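Polyphosphate kinase (Porphyromonas gingivalis, PDB 2O8R) probably catalyses the reversible transfer of the terminal phosphate of ATP to a growing chain of inorganic polyphosphate. Local coordinates at residues A[641-655]-A[673-686]. The protein carries 3 engineered substitutions. Sequence-based numbering, arbitrary orientation.
Sequences EIIDILEIQLRDNIK and EKPVRAQAAIYRYL
With CG turned opposite the backbone N (chi1 164°), Tyr685 reaches across to helix 641-651, while Asp644 swings its carboxylate beside its own backbone N to receive the phenol. The motif is a near-antiparallel helix pair with knobs-into-holes packing, set in the second C-terminal, phospholipase D-like domain; the segment axes come within 9.1 Å at 151°. Tyr685 OH donates to the anti lone pair of Asp644 OD2 at 2.7 Å, the carboxylate plane standing steeply across the ring plane. A tyrosine suits this place because its ring fills the hole formed by Glu641, Asp644, Ile645 and Ile648, while its hydroxyl meets the acid at the far end. The reciprocal knob is Ile648, whose beta-branch splits the work: CG2 lies 3.6 Å from Ala681 CB and also meets Ile682, while CD1 turns to Tyr685 CB. The single methyls of Ala678 and Ala681 suit the hole because they accommodate CG2. Ile645 CG2 meets Ile682 CD1 at 3.5 Å. On the other side of helix 641-651, Leu646 and Leu650 pack on strand 538-543, so this helix lies between the sheet and helix 678-686.

Beyond the helix end, Asp652 suits a turn: OD2 takes Ile654 N, closing an Asx turn, and Lys655 N on its syn lone pair, making the wider Asx motif, while OD1 takes Ala678 N at 2.8 Å, in the first turn of helix 678-686. Asn653, able both to donate and to accept, bridges the loop: Val676 N gives a nearly straight bond (164°) to an OD1 lone pair, and ND2 reaches Lys674 O at 3.1 Å from above that carbonyl's plane.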
loop_
_atom_site.group_PDB
_atom_site.type_symbol
_atom_site.label_atom_id
_atom_site.label_comp_id
_atom_site.label_asym_id
_atom_site.label_seq_id
_atom_site.Cartn_x
_atom_site.Cartn_y
_atom_site.Cartn_z
ATOM N N GLU A 641 7.458 -29.170 -26.499
ATOM C CA GLU A 641 8.128 -27.965 -26.030
ATOM C C GLU A 641 8.495 -28.085 -24.553
ATOM O O GLU A 641 9.616 -27.760 -24.171
ATOM C CB GLU A 641 7.252 -26.744 -26.279
ATOM C CG GLU A 641 7.901 -25.399 -25.982
ATOM C CD GLU A 641 6.952 -24.243 -26.267
ATOM O OE1 GLU A 641 5.816 -24.253 -25.753
ATOM O OE2 GLU A 641 7.330 -23.326 -27.018
ATOM N N ILE A 642 7.558 -28.571 -23.738
ATOM C CA ILE A 642 7.761 -28.688 -22.293
ATOM C C ILE A 642 8.946 -29.593 -22.004
ATOM O O ILE A 642 9.817 -29.272 -21.184
ATOM C CB ILE A 642 6.498 -29.220 -21.601
ATOM C CG1 ILE A 642 5.436 -28.127 -21.563
ATOM C CG2 ILE A 642 6.791 -29.666 -20.186
ATOM C CD1 ILE A 642 4.068 -28.635 -21.176
ATOM N N ILE A 643 8.992 -30.710 -22.716
ATOM C CA ILE A 643 10.095 -31.642 -22.591
ATOM C C ILE A 643 11.392 -30.995 -23.047
ATOM O O ILE A 643 12.419 -31.142 -22.383
ATOM C CB ILE A 643 9.806 -32.952 -23.340
ATOM C CG1 ILE A 643 8.485 -33.523 -22.823
ATOM C CG2 ILE A 643 10.896 -33.951 -23.087
ATOM C CD1 ILE A 643 8.073 -34.797 -23.450
ATOM N N ASP A 644 11.346 -30.256 -24.153
ATOM C CA ASP A 644 12.533 -29.543 -24.613
ATOM C C ASP A 644 13.076 -28.700 -23.461
ATOM O O ASP A 644 14.253 -28.803 -23.104
ATOM C CB ASP A 644 12.189 -28.634 -25.790
ATOM C CG ASP A 644 12.106 -29.373 -27.107
ATOM O OD1 ASP A 644 12.660 -30.485 -27.224
ATOM O OD2 ASP A 644 11.493 -28.825 -28.041
ATOM N N ILE A 645 12.179 -27.906 -22.871
ATOM C CA ILE A 645 12.482 -26.993 -21.778
ATOM C C ILE A 645 13.052 -27.733 -20.569
ATOM O O ILE A 645 14.136 -27.390 -20.068
ATOM C CB ILE A 645 11.226 -26.174 -21.403
ATOM C CG1 ILE A 645 10.962 -25.105 -22.465
ATOM C CG2 ILE A 645 11.373 -25.523 -20.032
ATOM C CD1 ILE A 645 9.522 -24.695 -22.560
ATOM N N LEU A 646 12.348 -28.771 -20.124
ATOM C CA LEU A 646 12.838 -29.580 -19.012
ATOM C C LEU A 646 14.196 -30.201 -19.308
ATOM O O LEU A 646 15.008 -30.358 -18.405
ATOM C CB LEU A 646 11.834 -30.664 -18.657
ATOM C CG LEU A 646 10.534 -30.115 -18.085
ATOM C CD1 LEU A 646 9.667 -31.263 -17.707
ATOM C CD2 LEU A 646 10.781 -29.205 -16.879
ATOM N N GLU A 647 14.443 -30.540 -20.573
ATOM C CA GLU A 647 15.734 -31.081 -20.979
ATOM C C GLU A 647 16.780 -30.013 -20.862
ATOM O O GLU A 647 17.867 -30.261 -20.334
ATOM C CB GLU A 647 15.697 -31.641 -22.401
ATOM C CG GLU A 647 15.124 -33.044 -22.483
ATOM C CD GLU A 647 14.945 -33.511 -23.903
ATOM O OE1 GLU A 647 15.667 -33.003 -24.791
ATOM O OE2 GLU A 647 14.083 -34.389 -24.129
ATOM N N ILE A 648 16.449 -28.808 -21.321
ATOM C CA ILE A 648 17.323 -27.664 -21.053
ATOM C C ILE A 648 17.644 -27.558 -19.557
ATOM O O ILE A 648 18.802 -27.393 -19.182
ATOM C CB ILE A 648 16.731 -26.352 -21.555
ATOM C CG1 ILE A 648 16.456 -26.457 -23.056
ATOM C CG2 ILE A 648 17.670 -25.205 -21.233
ATOM C CD1 ILE A 648 16.024 -25.181 -23.716
ATOM N N GLN A 649 16.636 -27.689 -18.696
ATOM C CA GLN A 649 16.922 -27.617 -17.272
ATOM C C GLN A 649 17.882 -28.728 -16.832
ATOM O O GLN A 649 18.837 -28.462 -16.101
ATOM C CB GLN A 649 15.645 -27.565 -16.420
ATOM C CG GLN A 649 14.752 -26.362 -16.719
ATOM C CD GLN A 649 13.849 -25.974 -15.556
ATOM O OE1 GLN A 649 13.413 -26.823 -14.777
ATOM N NE2 GLN A 649 13.564 -24.680 -15.438
ATOM N N LEU A 650 17.667 -29.952 -17.310
ATOM C CA LEU A 650 18.515 -31.093 -16.908
ATOM C C LEU A 650 19.909 -31.038 -17.507
ATOM O O LEU A 650 20.780 -31.810 -17.110
ATOM C CB LEU A 650 17.873 -32.428 -17.277
ATOM C CG LEU A 650 16.673 -32.860 -16.446
ATOM C CD1 LEU A 650 16.137 -34.126 -17.067
ATOM C CD2 LEU A 650 17.041 -33.056 -14.962
ATOM N N ARG A 651 20.102 -30.122 -18.456
ATOM C CA ARG A 651 21.376 -29.928 -19.134
ATOM C C ARG A 651 22.182 -28.807 -18.470
ATOM O O ARG A 651 23.399 -28.710 -18.696
ATOM C CB ARG A 651 21.131 -29.606 -20.613
ATOM C CG ARG A 651 22.270 -29.955 -21.570
ATOM C CD ARG A 651 21.949 -29.516 -23.009
ATOM N NE ARG A 651 20.579 -29.873 -23.380
ATOM C CZ ARG A 651 19.871 -29.259 -24.324
ATOM N NH1 ARG A 651 20.403 -28.251 -25.007
ATOM N NH2 ARG A 651 18.629 -29.645 -24.582
ATOM N N ASP A 652 21.503 -27.980 -17.655
ATOM C CA ASP A 652 22.126 -26.859 -16.925
ATOM C C ASP A 652 23.369 -27.267 -16.164
ATOM O O ASP A 652 23.297 -28.086 -15.244
ATOM C CB ASP A 652 21.152 -26.237 -15.920
ATOM C CG ASP A 652 21.731 -24.989 -15.214
ATOM O OD1 ASP A 652 21.162 -23.905 -15.393
ATOM O OD2 ASP A 652 22.750 -25.071 -14.491
ATOM N N ASN A 653 24.500 -26.678 -16.533
ATOM C CA ASN A 653 25.748 -26.861 -15.778
ATOM C C ASN A 653 26.260 -25.614 -15.055
ATOM O O ASN A 653 27.422 -25.595 -14.650
ATOM C CB ASN A 653 26.862 -27.376 -16.693
ATOM C CG ASN A 653 26.932 -26.632 -18.010
ATOM O OD1 ASN A 653 26.441 -25.515 -18.138
ATOM N ND2 ASN A 653 27.543 -27.253 -19.002
ATOM N N ILE A 654 25.428 -24.578 -14.907
ATOM C CA ILE A 654 25.895 -23.344 -14.255
ATOM C C ILE A 654 25.242 -23.068 -12.900
ATOM O O ILE A 654 25.926 -22.723 -11.952
ATOM C CB ILE A 654 25.879 -22.106 -15.208
ATOM C CG1 ILE A 654 27.224 -21.975 -15.891
ATOM C CG2 ILE A 654 25.725 -20.818 -14.448
ATOM C CD1 ILE A 654 27.313 -22.700 -17.164
ATOM N N LYS A 655 23.934 -23.251 -12.807
ATOM C CA LYS A 655 23.211 -22.998 -11.562
ATOM C C LYS A 655 22.753 -24.280 -10.891
ATOM O O LYS A 655 22.666 -24.337 -9.665
ATOM C CB LYS A 655 22.003 -22.065 -11.796
ATOM C CG LYS A 655 22.404 -20.615 -12.133
ATOM C CD LYS A 655 23.454 -20.105 -11.151
ATOM C CE LYS A 655 23.982 -18.740 -11.524
ATOM N NZ LYS A 655 23.123 -17.636 -11.007
ATOM N N GLU A 673 31.851 -29.721 -21.384
ATOM C CA GLU A 673 30.693 -29.352 -22.202
ATOM C C GLU A 673 30.550 -27.834 -22.290
ATOM O O GLU A 673 31.133 -27.104 -21.493
ATOM C CB GLU A 673 29.408 -30.016 -21.690
ATOM C CG GLU A 673 29.115 -29.759 -20.224
ATOM C CD GLU A 673 28.396 -30.914 -19.538
ATOM O OE1 GLU A 673 28.829 -32.075 -19.717
ATOM O OE2 GLU A 673 27.416 -30.658 -18.799
ATOM N N LYS A 674 29.800 -27.364 -23.282
ATOM C CA LYS A 674 29.578 -25.938 -23.421
ATOM C C LYS A 674 28.648 -25.522 -22.299
ATOM O O LYS A 674 27.733 -26.268 -21.942
ATOM C CB LYS A 674 29.020 -25.559 -24.807
ATOM C CG LYS A 674 27.591 -25.994 -25.083
ATOM C CD LYS A 674 26.950 -25.205 -26.221
ATOM C CE LYS A 674 26.026 -24.118 -25.697
ATOM N NZ LYS A 674 25.343 -23.418 -26.817
ATOM N N PRO A 675 28.928 -24.361 -21.694
ATOM C CA PRO A 675 28.140 -23.767 -20.621
ATOM C C PRO A 675 26.683 -23.540 -20.996
ATOM O O PRO A 675 26.368 -23.025 -22.077
ATOM C CB PRO A 675 28.836 -22.427 -20.377
ATOM C CG PRO A 675 29.671 -22.198 -21.575
ATOM C CD PRO A 675 30.105 -23.540 -22.010
ATOM N N VAL A 676 25.803 -23.962 -20.104
ATOM C CA VAL A 676 24.382 -23.770 -20.296
ATOM C C VAL A 676 23.753 -23.459 -18.952
ATOM O O VAL A 676 23.860 -24.240 -17.997
ATOM C CB VAL A 676 23.696 -24.988 -20.995
ATOM C CG1 VAL A 676 24.316 -26.271 -20.582
ATOM C CG2 VAL A 676 22.190 -25.018 -20.729
ATOM N N ARG A 677 23.150 -22.277 -18.872
ATOM C CA ARG A 677 22.316 -21.950 -17.740
ATOM C C ARG A 677 20.865 -21.835 -18.212
ATOM O O ARG A 677 20.525 -21.091 -19.154
ATOM C CB ARG A 677 22.851 -20.747 -16.955
ATOM C CG ARG A 677 21.998 -19.545 -16.915
ATOM C CD ARG A 677 22.409 -18.628 -15.778
ATOM N NE ARG A 677 21.378 -17.620 -15.547
ATOM C CZ ARG A 677 21.220 -16.531 -16.290
ATOM N NH1 ARG A 677 22.036 -16.296 -17.307
ATOM N NH2 ARG A 677 20.246 -15.672 -16.015
ATOM N N ALA A 678 20.028 -22.640 -17.565
ATOM C CA ALA A 678 18.703 -22.942 -18.062
ATOM C C ALA A 678 17.836 -21.705 -18.281
ATOM O O ALA A 678 17.076 -21.652 -19.247
ATOM C CB ALA A 678 18.013 -23.954 -17.147
ATOM N N GLN A 679 17.968 -20.708 -17.407
ATOM C CA GLN A 679 17.124 -19.525 -17.493
ATOM C C GLN A 679 17.534 -18.615 -18.644
ATOM O O GLN A 679 16.683 -17.959 -19.256
ATOM C CB GLN A 679 17.016 -18.799 -16.141
ATOM C CG GLN A 679 16.081 -19.539 -15.147
ATOM C CD GLN A 679 15.936 -18.854 -13.775
ATOM O OE1 GLN A 679 16.377 -17.725 -13.564
ATOM N NE2 GLN A 679 15.294 -19.539 -12.852
ATOM N N ALA A 680 18.822 -18.600 -18.973
ATOM C CA ALA A 680 19.248 -17.947 -20.212
ATOM C C ALA A 680 18.788 -18.759 -21.427
ATOM O O ALA A 680 18.108 -18.248 -22.314
ATOM C CB ALA A 680 20.744 -17.748 -20.231
ATOM N N ALA A 681 19.118 -20.044 -21.428
ATOM C CA ALA A 681 18.881 -20.892 -22.589
ATOM C C ALA A 681 17.411 -21.024 -22.985
ATOM O O ALA A 681 17.085 -21.050 -24.177
ATOM C CB ALA A 681 19.490 -22.257 -22.361
ATOM N N ILE A 682 16.535 -21.119 -21.985
ATOM C CA ILE A 682 15.104 -21.258 -22.223
ATOM C C ILE A 682 14.578 -20.014 -22.929
ATOM O O ILE A 682 13.757 -20.108 -23.851
ATOM C CB ILE A 682 14.323 -21.494 -20.927
ATOM C CG1 ILE A 682 14.535 -22.920 -20.430
ATOM C CG2 ILE A 682 12.834 -21.261 -21.136
ATOM C CD1 ILE A 682 13.820 -23.198 -19.106
ATOM N N TYR A 683 15.075 -18.851 -22.518
ATOM C CA TYR A 683 14.684 -17.631 -23.185
ATOM C C TYR A 683 15.115 -17.624 -24.648
ATOM O O TYR A 683 14.333 -17.232 -25.518
ATOM C CB TYR A 683 15.219 -16.408 -22.474
ATOM C CG TYR A 683 14.793 -15.129 -23.154
ATOM C CD1 TYR A 683 13.495 -14.649 -23.014
ATOM C CD2 TYR A 683 15.680 -14.404 -23.944
ATOM C CE1 TYR A 683 13.088 -13.477 -23.630
ATOM C CE2 TYR A 683 15.280 -13.224 -24.569
ATOM C CZ TYR A 683 13.981 -12.770 -24.406
ATOM O OH TYR A 683 13.572 -11.610 -25.017
ATOM N N ARG A 684 16.345 -18.064 -24.915
ATOM C CA ARG A 684 16.834 -18.136 -26.296
ATOM C C ARG A 684 16.021 -19.115 -27.125
ATOM O O ARG A 684 15.682 -18.832 -28.273
ATOM C CB ARG A 684 18.323 -18.474 -26.353
ATOM C CG ARG A 684 19.201 -17.318 -25.907
ATOM C CD ARG A 684 20.680 -17.640 -25.951
ATOM N NE ARG A 684 21.400 -16.857 -24.947
ATOM C CZ ARG A 684 22.011 -17.371 -23.880
ATOM N NH1 ARG A 684 22.023 -18.689 -23.674
ATOM N NH2 ARG A 684 22.630 -16.563 -23.023
ATOM N N TYR A 685 15.702 -20.257 -26.525
ATOM C CA TYR A 685 14.917 -21.295 -27.186
ATOM C C TYR A 685 13.550 -20.758 -27.626
ATOM O O TYR A 685 13.150 -20.938 -28.775
ATOM C CB TYR A 685 14.782 -22.499 -26.244
ATOM C CG TYR A 685 13.702 -23.497 -26.594
ATOM C CD1 TYR A 685 13.952 -24.552 -27.458
ATOM C CD2 TYR A 685 12.438 -23.404 -26.033
ATOM C CE1 TYR A 685 12.959 -25.473 -27.769
ATOM C CE2 TYR A 685 11.451 -24.319 -26.332
ATOM C CZ TYR A 685 11.714 -25.353 -27.202
ATOM O OH TYR A 685 10.713 -26.262 -27.508
ATOM N N LEU A 686 12.861 -20.081 -26.708
ATOM C CA LEU A 686 11.509 -19.590 -26.937
ATOM C C LEU A 686 11.499 -18.409 -27.888
ATOM O O LEU A 686 10.600 -18.281 -28.715
ATOM C CB LEU A 686 10.832 -19.218 -25.614
ATOM C CG LEU A 686 10.364 -20.417 -24.780
ATOM C CD1 LEU A 686 10.026 -20.028 -23.365
ATOM C CD2 LEU A 686 9.172 -21.069 -25.428
#